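Alpha-catenin-like protein hmp-1 (Caenorhabditis elegans, PDB 5XA5) binds beta-catenin, cadherin and actin filaments at cell junctions, and is required for cell migration in body enclosure and cell shape changes in body elongation. Local coordinates at residues Ala63-Thr68 and Glu91-Val96; Lys27-Leu32 and Phe137-Asp142; Thr57-Val62 and Val102-Gly107; Val148-Val153 and Ser256-Gln261. All coordinates share one frame; numbering follows the deposited sequence. Where two conformers were deposited one is given.

Interaction 1. Residues Ala63-Thr68 and Glu91-Val96; sequences ANFLQT and EALGAV
Phe65 carries its ring with CG anti to the backbone N (chi1 -171°), while in Leu66 CG lies beside the backbone N (chi1 -61°), so the ring and the tip of the leucine come side by side against the facing helix. There Leu93 and Val96, each with a gamma carbon anti to its own N, send methyls across. Helices 51-74 and 83-112 run antiparallel here, the short axes 10.3 Å apart at 171°, with Leu66 opposite Leu93. The CD2-CE2 side of the ring does the touching: Phe65 CE2 lies 3.8 Å from Leu93 CD1, and Phe65 CD2 lies 3.8 Å from Val96 CG1, both methyls coming in obliquely. Leu66 CD2 completes the cluster, 3.9 Å from Leu93 CD1 and 3.8 Å from the backbone oxygen Leu93 O. Helix 117-165 covers the cluster with Val134 against Phe65 and Phe137 against Leu93, so the contact belongs to the core of a helical bundle of the vinculin/alpha-catenin family. An alanine in place of Phe65 would remove the ring, and would probably loosen the packing of Leu93 and Val96 as well as the contact with Val134. No hydrogen bond crosses between the two segments; the pairing is carried by apolar van der Waals packing, whose strength therefore depends on shape and burial.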
loop_
_atom_site.group_PDB
_atom_site.type_symbol
_atom_site.label_atom_id
_atom_site.label_comp_id
_atom_site.label_asym_id
_atom_site.label_seq_id
_atom_site.Cartn_x
_atom_site.Cartn_y
_atom_site.Cartn_z
ATOM N N ALA A 63 -6.796 12.342 16.153
ATOM C CA ALA A 63 -5.466 12.926 16.268
ATOM C C ALA A 63 -4.355 11.897 16.073
ATOM O O ALA A 63 -3.376 12.160 15.373
ATOM C CB ALA A 63 -5.311 13.624 17.627
ATOM N N ASN A 64 -4.500 10.728 16.688
ATOM C CA ASN A 64 -3.458 9.720 16.590
ATOM C C ASN A 64 -3.344 9.192 15.165
ATOM O O ASN A 64 -2.246 8.881 14.700
ATOM C CB ASN A 64 -3.711 8.569 17.565
ATOM C CG ASN A 64 -2.560 7.586 17.604
ATOM O OD1 ASN A 64 -2.618 6.523 16.988
ATOM N ND2 ASN A 64 -1.492 7.950 18.308
ATOM N N PHE A 65 -4.480 9.093 14.478
ATOM C CA PHE A 65 -4.491 8.676 13.080
ATOM C C PHE A 65 -3.708 9.692 12.240
ATOM O O PHE A 65 -2.895 9.326 11.383
ATOM C CB PHE A 65 -5.934 8.531 12.565
ATOM C CG PHE A 65 -6.035 7.902 11.199
ATOM C CD1 PHE A 65 -6.260 6.543 11.063
ATOM C CD2 PHE A 65 -5.905 8.673 10.055
ATOM C CE1 PHE A 65 -6.351 5.958 9.807
ATOM C CE2 PHE A 65 -5.976 8.094 8.791
ATOM C CZ PHE A 65 -6.204 6.737 8.667
ATOM N N LEU A 66 -3.942 10.974 12.498
ATOM C CA LEU A 66 -3.267 12.019 11.749
ATOM C C LEU A 66 -1.768 12.015 12.030
ATOM O O LEU A 66 -0.970 12.236 11.124
ATOM C CB LEU A 66 -3.868 13.390 12.076
ATOM C CG LEU A 66 -5.351 13.526 11.724
ATOM C CD1 LEU A 66 -5.851 14.921 12.038
ATOM C CD2 LEU A 66 -5.599 13.192 10.257
ATOM N N GLN A 67 -1.390 11.747 13.278
ATOM C CA GLN A 67 0.018 11.758 13.659
ATOM C C GLN A 67 0.761 10.589 13.027
ATOM O O GLN A 67 1.834 10.764 12.451
ATOM C CB GLN A 67 0.174 11.722 15.183
ATOM C CG GLN A 67 -0.221 13.009 15.874
ATOM C CD GLN A 67 -0.335 12.843 17.377
ATOM O OE1 GLN A 67 0.106 11.838 17.937
ATOM N NE2 GLN A 67 -0.921 13.835 18.040
ATOM N N THR A 68 0.189 9.397 13.134
ATOM C CA THR A 68 0.790 8.197 12.573
ATOM C C THR A 68 0.834 8.291 11.048
ATOM O O THR A 68 1.832 7.923 10.399
ATOM C CB THR A 68 0.010 6.950 13.026
ATOM O OG1 THR A 68 0.110 6.833 14.449
ATOM C CG2 THR A 68 0.565 5.690 12.365
ATOM N N GLU A 91 -3.283 15.209 0.887
ATOM C CA GLU A 91 -4.652 15.601 0.563
ATOM C C GLU A 91 -5.666 14.625 1.158
ATOM O O GLU A 91 -6.677 15.028 1.731
ATOM C CB GLU A 91 -4.838 15.672 -0.951
ATOM C CG GLU A 91 -6.125 16.340 -1.400
ATOM C CD GLU A 91 -6.260 16.384 -2.910
ATOM O OE1 GLU A 91 -5.468 15.708 -3.599
ATOM O OE2 GLU A 91 -7.158 17.098 -3.409
ATOM N N ALA A 92 -5.391 13.337 1.008
ATOM C CA ALA A 92 -6.293 12.307 1.518
ATOM C C ALA A 92 -6.314 12.297 3.036
ATOM O O ALA A 92 -7.354 12.061 3.648
ATOM C CB ALA A 92 -5.894 10.938 0.990
ATOM N N LEU A 93 -5.159 12.536 3.645
ATOM C CA LEU A 93 -5.089 12.618 5.099
ATOM C C LEU A 93 -5.859 13.842 5.587
ATOM O O LEU A 93 -6.477 13.813 6.650
ATOM C CB LEU A 93 -3.637 12.680 5.574
ATOM C CG LEU A 93 -3.395 12.391 7.057
ATOM C CD1 LEU A 93 -3.934 11.006 7.439
ATOM C CD2 LEU A 93 -1.922 12.514 7.397
ATOM N N GLY A 94 -5.807 14.917 4.802
ATOM C CA GLY A 94 -6.536 16.129 5.121
ATOM C C GLY A 94 -8.034 15.895 5.125
ATOM O O GLY A 94 -8.761 16.486 5.911
ATOM N N ALA A 95 -8.497 15.011 4.248
ATOM C CA ALA A 95 -9.920 14.692 4.196
ATOM C C ALA A 95 -10.353 13.955 5.463
ATOM O O ALA A 95 -11.491 14.106 5.915
ATOM C CB ALA A 95 -10.241 13.870 2.957
ATOM N N VAL A 96 -9.447 13.167 6.041
ATOM C CA VAL A 96 -9.712 12.524 7.325
ATOM C C VAL A 96 -9.783 13.568 8.442
ATOM O O VAL A 96 -10.677 13.524 9.291
ATOM C CB VAL A 96 -8.646 11.452 7.663
ATOM C CG1 VAL A 96 -8.867 10.884 9.056
ATOM C CG2 VAL A 96 -8.695 10.323 6.641
#

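Interaction 2. Residues Lys27-Leu32 and Phe137-Asp142; sequences KQITQL and FLILAD
In the N-terminal part of this alpha-catenin, the short helix 23-36 lies along the long helix 117-165, and residues 27-32 and 137-142 meet where they pass. They run antiparallel, at 171°, with short axes 10.8 Å apart at their closest, and Ile29 faces Leu138. Leu138, its CG beside the backbone N (chi1 -63°), reaches across with CD1, and three side chains of helix 23-36 meet that methyl. Gln28 is extended beyond CG, crosses Leu138 nearly perpendicularly and sets its amide oxygen against the methyl, Gln28 OE1 lying 3.9 Å from Leu138 CD1; this is van der Waals packing of a polar tip on a methyl. On the other end of the same amide, Gln28 NE2 has a weak hydrogen bond to Asn24 OD1, which may contribute to how the amide is turned. Leu32 CD1 approaches Leu138 CD1 at 4.3 Å, and Ile29 CG2 stands 4.5 Å from the same methyl, a loose fit. Such apolar seams between antiparallel helices build the bundles of the vinculin/alpha-catenin family, and here the seam ends at a tip-to-tip meeting, Ile29 CD1 with Ile139 CD1 at 4.3 Å, in one of the two conformers of Ile29. Val20, from the loop preceding helix 23-36, packs on both isoleucines. A chain of another protein also reaches the site: an apolar side chain of it packs on Leu138, and a basic and a polar side chain of it hydrogen-bond Gln31 OE1.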
loop_
_atom_site.group_PDB
_atom_site.type_symbol
_atom_site.label_atom_id
_atom_site.label_comp_id
_atom_site.label_asym_id
_atom_site.label_seq_id
_atom_site.Cartn_x
_atom_site.Cartn_y
_atom_site.Cartn_z
ATOM N N LYS A 27 -10.052 -6.037 3.712
ATOM C CA LYS A 27 -10.727 -6.441 4.958
ATOM C C LYS A 27 -10.956 -5.243 5.856
ATOM O O LYS A 27 -12.028 -5.108 6.452
ATOM C CB LYS A 27 -9.914 -7.496 5.704
ATOM C CG LYS A 27 -9.927 -8.843 4.975
ATOM C CD LYS A 27 -9.506 -9.990 5.871
ATOM C CE LYS A 27 -8.129 -9.769 6.446
ATOM N NZ LYS A 27 -7.115 -9.613 5.364
ATOM N N GLN A 28 -9.959 -4.362 5.931
ATOM C CA GLN A 28 -10.099 -3.168 6.769
ATOM C C GLN A 28 -11.233 -2.278 6.286
ATOM O O GLN A 28 -12.039 -1.808 7.084
ATOM C CB GLN A 28 -8.792 -2.365 6.786
ATOM C CG GLN A 28 -7.691 -2.985 7.624
ATOM C CD GLN A 28 -6.432 -2.135 7.633
ATOM O OE1 GLN A 28 -6.315 -1.181 8.404
ATOM N NE2 GLN A 28 -5.481 -2.476 6.767
ATOM N N ILE A 29 -11.293 -2.012 4.986
ATOM C CA ILE A 29 -12.330 -1.118 4.482
ATOM C C ILE A 29 -13.696 -1.800 4.553
ATOM O O ILE A 29 -14.700 -1.134 4.760
ATOM C CB ILE A 29 -12.045 -0.611 3.029
ATOM C CG1 ILE A 29 -12.106 -1.736 1.996
ATOM C CG2 ILE A 29 -10.701 0.119 2.953
ATOM C CD1 ILE A 29 -11.859 -1.258 0.577
ATOM N N THR A 30 -13.734 -3.124 4.433
ATOM C CA THR A 30 -15.018 -3.815 4.555
ATOM C C THR A 30 -15.555 -3.637 5.971
ATOM O O THR A 30 -16.757 -3.407 6.167
ATOM C CB THR A 30 -14.865 -5.293 4.191
ATOM O OG1 THR A 30 -14.421 -5.375 2.833
ATOM C CG2 THR A 30 -16.172 -6.030 4.316
ATOM N N GLN A 31 -14.666 -3.709 6.955
ATOM C CA GLN A 31 -15.061 -3.458 8.346
ATOM C C GLN A 31 -15.572 -2.040 8.511
ATOM O O GLN A 31 -16.627 -1.809 9.097
ATOM C CB GLN A 31 -13.890 -3.669 9.302
ATOM C CG GLN A 31 -13.425 -5.095 9.475
ATOM C CD GLN A 31 -12.091 -5.167 10.188
ATOM O OE1 GLN A 31 -11.853 -4.434 11.149
ATOM N NE2 GLN A 31 -11.216 -6.060 9.734
ATOM N N LEU A 32 -14.798 -1.093 7.999
ATOM C CA LEU A 32 -15.134 0.324 8.157
ATOM C C LEU A 32 -16.540 0.605 7.636
ATOM O O LEU A 32 -17.394 1.125 8.366
ATOM C CB LEU A 32 -14.104 1.200 7.439
ATOM C CG LEU A 32 -12.707 1.160 8.066
ATOM C CD1 LEU A 32 -11.647 1.725 7.116
ATOM C CD2 LEU A 32 -12.697 1.914 9.427
ATOM N N PHE A 137 -8.137 6.834 2.105
ATOM C CA PHE A 137 -6.732 7.034 2.445
ATOM C C PHE A 137 -5.961 5.720 2.363
ATOM O O PHE A 137 -4.849 5.680 1.848
ATOM C CB PHE A 137 -6.555 7.644 3.846
ATOM C CG PHE A 137 -5.108 7.817 4.235
ATOM C CD1 PHE A 137 -4.407 8.928 3.816
ATOM C CD2 PHE A 137 -4.451 6.879 5.018
ATOM C CE1 PHE A 137 -3.077 9.101 4.152
ATOM C CE2 PHE A 137 -3.112 7.054 5.366
ATOM C CZ PHE A 137 -2.431 8.164 4.923
ATOM N N LEU A 138 -6.551 4.645 2.870
ATOM C CA LEU A 138 -5.875 3.360 2.851
ATOM C C LEU A 138 -5.693 2.862 1.428
ATOM O O LEU A 138 -4.689 2.225 1.131
ATOM C CB LEU A 138 -6.636 2.315 3.669
ATOM C CG LEU A 138 -6.756 2.625 5.163
ATOM C CD1 LEU A 138 -7.564 1.550 5.841
ATOM C CD2 LEU A 138 -5.373 2.711 5.779
ATOM N N ILE A 139 -6.669 3.141 0.563
ATOM C CA ILE A 139 -6.611 2.673 -0.824
ATOM C C ILE A 139 -5.491 3.402 -1.550
ATOM O O ILE A 139 -4.706 2.801 -2.295
ATOM C CB ILE A 139 -7.945 2.894 -1.558
ATOM C CG1 ILE A 139 -8.969 1.848 -1.115
ATOM C CG2 ILE A 139 -7.765 2.783 -3.061
ATOM C CD1 ILE A 139 -10.380 2.148 -1.578
ATOM N N LEU A 140 -5.420 4.704 -1.315
ATOM C CA LEU A 140 -4.341 5.503 -1.874
ATOM C C LEU A 140 -2.993 5.057 -1.302
ATOM O O LEU A 140 -1.996 4.962 -2.028
ATOM C CB LEU A 140 -4.586 6.990 -1.596
ATOM C CG LEU A 140 -3.458 7.900 -2.053
ATOM C CD1 LEU A 140 -3.282 7.768 -3.561
ATOM C CD2 LEU A 140 -3.765 9.335 -1.655
ATOM N N ALA A 141 -2.960 4.759 -0.004
ATOM C CA ALA A 141 -1.730 4.301 0.638
ATOM C C ALA A 141 -1.199 3.029 -0.011
ATOM O O ALA A 141 0.008 2.881 -0.192
ATOM C CB ALA A 141 -1.944 4.070 2.133
ATOM N N ASP A 142 -2.099 2.114 -0.352
ATOM C CA ASP A 142 -1.675 0.875 -0.998
ATOM C C ASP A 142 -1.083 1.193 -2.370
ATOM O O ASP A 142 -0.094 0.580 -2.778
ATOM C CB ASP A 142 -2.834 -0.109 -1.121
ATOM C CG ASP A 142 -2.387 -1.463 -1.648
ATOM O OD1 ASP A 142 -1.627 -2.130 -0.921
ATOM O OD2 ASP A 142 -2.816 -1.857 -2.759
#

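Interaction 3. Residues Thr57-Val62 and Val102-Gly107; sequences TLDAAV and VMIQTG
Val102 O is gripped twice by Thr106: by the helical N-H, with Thr106 N 2.9 Å from Val102 O, and by the hydroxyl, with Thr106 OG1 2.9 Å from the same oxygen. The hydroxyl comes from above the carbonyl plane, at a C=O to donor angle of 134°; Thr106 OG1 is also hydrogen-bonded to Ser126 OG of helix 117-165. These residues face helix 117-165 and do not touch 57-62, their partner in an antiparallel pair of a vinculin-family helical bundle: the short axes of 57-62 and 102-107 are 10.0 Å apart at 179°. Across the pair, Leu58 has CG anti to its backbone N and brings CD2 against Met103 and Ile104. Leu58 CD2 sits 3.6 Å from Met103 CG, the methionine crossing the leucine at about a right angle, and 3.9 Å from Ile104 CG1. Met103, bent at both chi2 and chi3, carries the packing on to Ser126 and Leu130 of helix 117-165, whereas Val62 CG2 only brushes Ile104 CD1, at 4.4 Å. A polar side chain from a chain of another protein packs on Leu58. At the solvent-facing edge, Asp59 has CG anti to the backbone N (chi1 -176°), which brings one carboxylate oxygen against the end of Ile104: Asp59 OD1 lies just 3.3 Å from Ile104 CD1, a tight oxygen-to-methyl contact.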
loop_
_atom_site.group_PDB
_atom_site.type_symbol
_atom_site.label_atom_id
_atom_site.label_comp_id
_atom_site.label_asym_id
_atom_site.label_seq_id
_atom_site.Cartn_x
_atom_site.Cartn_y
_atom_site.Cartn_z
ATOM N N THR A 57 -12.471 10.447 23.416
ATOM C CA THR A 57 -11.804 9.299 22.814
ATOM C C THR A 57 -11.751 9.436 21.303
ATOM O O THR A 57 -10.712 9.194 20.689
ATOM C CB THR A 57 -12.508 7.991 23.178
ATOM O OG1 THR A 57 -12.485 7.818 24.601
ATOM C CG2 THR A 57 -11.833 6.807 22.498
ATOM N N LEU A 58 -12.875 9.820 20.709
ATOM C CA LEU A 58 -12.952 10.021 19.266
ATOM C C LEU A 58 -11.936 11.070 18.822
ATOM O O LEU A 58 -11.197 10.873 17.856
ATOM C CB LEU A 58 -14.364 10.440 18.861
ATOM C CG LEU A 58 -14.551 10.939 17.429
ATOM C CD1 LEU A 58 -14.332 9.809 16.446
ATOM C CD2 LEU A 58 -15.927 11.584 17.257
ATOM N N ASP A 59 -11.887 12.176 19.556
ATOM C CA ASP A 59 -10.966 13.266 19.249
ATOM C C ASP A 59 -9.516 12.783 19.271
ATOM O O ASP A 59 -8.742 13.071 18.357
ATOM C CB ASP A 59 -11.178 14.420 20.242
ATOM C CG ASP A 59 -10.318 15.624 19.933
ATOM O OD1 ASP A 59 -9.997 15.849 18.751
ATOM O OD2 ASP A 59 -9.984 16.369 20.874
ATOM N N ALA A 60 -9.158 12.018 20.299
ATOM C CA ALA A 60 -7.799 11.497 20.439
ATOM C C ALA A 60 -7.469 10.493 19.349
ATOM O O ALA A 60 -6.326 10.410 18.895
ATOM C CB ALA A 60 -7.613 10.855 21.792
ATOM N N ALA A 61 -8.469 9.719 18.947
ATOM C CA ALA A 61 -8.268 8.699 17.916
ATOM C C ALA A 61 -8.069 9.345 16.552
ATOM O O ALA A 61 -7.249 8.874 15.758
ATOM C CB ALA A 61 -9.438 7.720 17.873
ATOM N N VAL A 62 -8.824 10.403 16.268
ATOM C CA VAL A 62 -8.604 11.173 15.044
ATOM C C VAL A 62 -7.186 11.723 15.040
ATOM O O VAL A 62 -6.451 11.574 14.059
ATOM C CB VAL A 62 -9.610 12.336 14.900
ATOM C CG1 VAL A 62 -9.234 13.218 13.717
ATOM C CG2 VAL A 62 -11.016 11.804 14.718
ATOM N N VAL A 102 -15.918 17.331 11.542
ATOM C CA VAL A 102 -17.378 17.277 11.467
ATOM C C VAL A 102 -17.940 16.178 12.367
ATOM O O VAL A 102 -18.967 16.368 13.019
ATOM C CB VAL A 102 -17.874 17.052 10.021
ATOM C CG1 VAL A 102 -19.386 16.833 10.003
ATOM C CG2 VAL A 102 -17.496 18.231 9.141
ATOM N N MET A 103 -17.263 15.034 12.418
ATOM C CA MET A 103 -17.709 13.944 13.279
ATOM C C MET A 103 -17.660 14.341 14.756
ATOM O O MET A 103 -18.575 14.029 15.523
ATOM C CB MET A 103 -16.863 12.688 13.047
ATOM C CG MET A 103 -17.229 11.509 13.925
ATOM S SD MET A 103 -18.787 10.748 13.463
ATOM C CE MET A 103 -19.877 11.321 14.760
ATOM N N ILE A 104 -16.595 15.030 15.154
ATOM C CA ILE A 104 -16.444 15.448 16.547
ATOM C C ILE A 104 -17.526 16.458 16.928
ATOM O O ILE A 104 -18.071 16.408 18.036
ATOM C CB ILE A 104 -15.042 16.042 16.811
ATOM C CG1 ILE A 104 -13.986 14.938 16.709
ATOM C CG2 ILE A 104 -14.979 16.698 18.191
ATOM C CD1 ILE A 104 -12.556 15.441 16.717
ATOM N N GLN A 105 -17.858 17.355 16.004
ATOM C CA GLN A 105 -18.911 18.337 16.257
ATOM C C GLN A 105 -20.308 17.722 16.310
ATOM O O GLN A 105 -21.046 17.930 17.278
ATOM C CB GLN A 105 -18.880 19.439 15.197
ATOM C CG GLN A 105 -18.071 20.666 15.590
ATOM C CD GLN A 105 -18.610 21.352 16.837
ATOM O OE1 GLN A 105 -19.810 21.308 17.119
ATOM N NE2 GLN A 105 -17.722 21.990 17.591
ATOM N N THR A 106 -20.680 16.974 15.272
ATOM C CA THR A 106 -22.024 16.403 15.218
ATOM C C THR A 106 -22.159 15.317 16.262
ATOM O O THR A 106 -23.240 15.088 16.803
ATOM C CB THR A 106 -22.359 15.802 13.850
ATOM O OG1 THR A 106 -21.374 14.825 13.499
ATOM C CG2 THR A 106 -22.393 16.890 12.785
ATOM N N GLY A 107 -21.057 14.620 16.521
ATOM C CA GLY A 107 -21.045 13.605 17.554
ATOM C C GLY A 107 -21.327 14.226 18.905
ATOM O O GLY A 107 -22.089 13.681 19.704
#

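Interaction 4. Residues Val148-Val153 and Ser256-Gln261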
loop_
_atom_site.group_PDB
_atom_site.type_symbol
_atom_site.label_atom_id
_atom_site.label_comp_id
_atom_site.label_asym_id
_atom_site.label_seq_id
_atom_site.Cartn_x
_atom_site.Cartn_y
_atom_site.Cartn_z
ATOM N N VAL A 148 6.375 2.043 -4.624
ATOM C CA VAL A 148 7.661 1.714 -4.020
ATOM C C VAL A 148 8.222 0.403 -4.574
ATOM O O VAL A 148 9.421 0.310 -4.859
ATOM C CB VAL A 148 7.540 1.656 -2.492
ATOM C CG1 VAL A 148 8.797 1.084 -1.854
ATOM C CG2 VAL A 148 7.255 3.047 -1.947
ATOM N N ILE A 149 7.371 -0.602 -4.762
ATOM C CA ILE A 149 7.822 -1.854 -5.340
ATOM C C ILE A 149 8.269 -1.624 -6.779
ATOM O O ILE A 149 9.307 -2.140 -7.202
ATOM C CB ILE A 149 6.733 -2.925 -5.313
ATOM C CG1 ILE A 149 6.238 -3.106 -3.886
ATOM C CG2 ILE A 149 7.297 -4.243 -5.819
ATOM C CD1 ILE A 149 5.188 -4.169 -3.746
ATOM N N VAL A 150 7.484 -0.849 -7.521
ATOM C CA VAL A 150 7.816 -0.569 -8.927
ATOM C C VAL A 150 9.160 0.151 -9.025
ATOM O O VAL A 150 9.951 -0.100 -9.950
ATOM C CB VAL A 150 6.692 0.253 -9.614
ATOM C CG1 VAL A 150 7.133 0.744 -10.979
ATOM C CG2 VAL A 150 5.421 -0.601 -9.731
ATOM N N ASP A 151 9.440 1.024 -8.064
ATOM C CA ASP A 151 10.719 1.736 -8.025
ATOM C C ASP A 151 11.877 0.744 -7.857
ATOM O O ASP A 151 12.953 0.916 -8.454
ATOM C CB ASP A 151 10.705 2.770 -6.887
ATOM C CG ASP A 151 11.886 3.716 -6.936
ATOM O OD1 ASP A 151 12.846 3.512 -6.164
ATOM O OD2 ASP A 151 11.846 4.673 -7.740
ATOM N N LYS A 152 11.641 -0.313 -7.080
ATOM C CA LYS A 152 12.647 -1.360 -6.883
ATOM C C LYS A 152 12.870 -2.164 -8.167
ATOM O O LYS A 152 14.014 -2.492 -8.509
ATOM C CB LYS A 152 12.244 -2.305 -5.745
ATOM C CG LYS A 152 13.313 -3.300 -5.387
ATOM C CD LYS A 152 14.513 -2.571 -4.798
ATOM C CE LYS A 152 15.557 -3.537 -4.272
ATOM N NZ LYS A 152 16.419 -2.877 -3.241
ATOM N N VAL A 153 11.785 -2.472 -8.879
ATOM C CA VAL A 153 11.894 -3.087 -10.213
ATOM C C VAL A 153 12.740 -2.224 -11.145
ATOM O O VAL A 153 13.582 -2.741 -11.890
ATOM C CB VAL A 153 10.500 -3.298 -10.844
ATOM C CG1 VAL A 153 10.596 -3.877 -12.280
ATOM C CG2 VAL A 153 9.667 -4.197 -9.960
ATOM N N SER A 256 3.803 -4.546 -14.923
ATOM C CA SER A 256 2.444 -4.677 -15.443
ATOM C C SER A 256 1.475 -5.235 -14.405
ATOM O O SER A 256 0.420 -4.655 -14.158
ATOM C CB SER A 256 2.425 -5.583 -16.678
ATOM O OG SER A 256 2.977 -4.923 -17.803
ATOM N N VAL A 257 1.827 -6.365 -13.800
ATOM C CA VAL A 257 0.935 -6.999 -12.823
ATOM C C VAL A 257 0.783 -6.157 -11.563
ATOM O O VAL A 257 -0.315 -6.046 -11.022
ATOM C CB VAL A 257 1.437 -8.420 -12.442
ATOM C CG1 VAL A 257 0.585 -9.029 -11.334
ATOM C CG2 VAL A 257 1.419 -9.323 -13.655
ATOM N N LEU A 258 1.878 -5.573 -11.076
ATOM C CA LEU A 258 1.773 -4.701 -9.894
ATOM C C LEU A 258 0.765 -3.583 -10.149
ATOM O O LEU A 258 0.033 -3.179 -9.241
ATOM C CB LEU A 258 3.135 -4.109 -9.527
ATOM C CG LEU A 258 4.159 -5.061 -8.901
ATOM C CD1 LEU A 258 5.552 -4.419 -8.917
ATOM C CD2 LEU A 258 3.743 -5.439 -7.479
ATOM N N ASN A 259 0.727 -3.099 -11.389
ATOM C CA ASN A 259 -0.234 -2.072 -11.801
ATOM C C ASN A 259 -1.606 -2.612 -12.196
ATOM O O ASN A 259 -2.454 -1.863 -12.688
ATOM C CB ASN A 259 0.341 -1.261 -12.967
ATOM C CG ASN A 259 1.430 -0.315 -12.530
ATOM O OD1 ASN A 259 1.403 0.198 -11.411
ATOM N ND2 ASN A 259 2.395 -0.067 -13.411
ATOM N N GLY A 260 -1.830 -3.904 -11.989
ATOM C CA GLY A 260 -3.149 -4.484 -12.191
ATOM C C GLY A 260 -3.442 -4.830 -13.636
ATOM O O GLY A 260 -4.601 -5.010 -14.029
ATOM N N GLN A 261 -2.386 -4.938 -14.430
ATOM C CA GLN A 261 -2.511 -5.249 -15.849
ATOM C C GLN A 261 -2.022 -6.655 -16.186
ATOM O O GLN A 261 -1.225 -7.232 -15.452
ATOM C CB GLN A 261 -1.727 -4.229 -16.661
ATOM C CG GLN A 261 -2.345 -2.857 -16.672
ATOM C CD GLN A 261 -1.717 -1.978 -17.722
ATOM O OE1 GLN A 261 -0.502 -2.010 -17.922
ATOM N NE2 GLN A 261 -2.536 -1.182 -18.400
#
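Helix 234-258 ends here in a Schellman motif, with Gly260 at positive phi (83°) as the C-prime residue, Gln261 N bonded to Ser256 O at 2.8 Å and Gly260 N to Val257 O at 2.8 Å. The last helical residue before this turn, Leu258, faces residues 148-153 of the long helix 117-165, its CA 7.4 Å from the CA of Val150. With CG beside its backbone N (chi1 -72°), Leu258 points CD1 at that helix, with CD2 lying alongside Ile149, and CD1 lodges against three branched side chains on one of its faces. Leu258 CD1 is 3.6 Å from Ile149 CG2, the two side chains crossing nearly perpendicularly, and 3.9 Å from Val150 CG2, where leucine and valine lie alongside, running opposite ways. One turn on from Ile149, Val153 CG2 touches the same methyl more loosely, 4.3 Å from Leu258 CD1. The second methyl, Leu258 CD2, also meets the isoleucine, 4.1 Å from Ile149 CG2. At the exposed margin, Asn259 turns its amide back so that Asn259 OD1 comes within 4.4 Å of Val150 CG2. An alanine in place of Leu258 would take away both methyls, and would probably leave the end of helix 234-258 poorly packed against Ile149 and Val150. Leu258 also touches Arg193 of helix 169-196 and Leu206 of helix 200-229, while Leu251 of its own helix packs on Val153, so the contact sits where four helices converge in this all-helical fold.

Overall arrangement
From the N terminus, residues 27-32 open the loop of interaction 2, which runs through helices 51-74 and 83-112 and closes at 137-142. Inside it nests interaction 3, from 57-62 to 102-107, and inside that interaction 1, from 63-68 to 91-96; these two join the same helix pair, in adjoining segments. Interactions 1 and 2 also touch, Phe137 of interaction 2 packing on Phe65. Interaction 4 follows in series, opening at 148-153 and closing at 256-261, so no loop crosses another. Helix 117-165 serves both interactions 2 and 4, whose centres are 19 Å apart, and so links the N-terminal helices to those that follow.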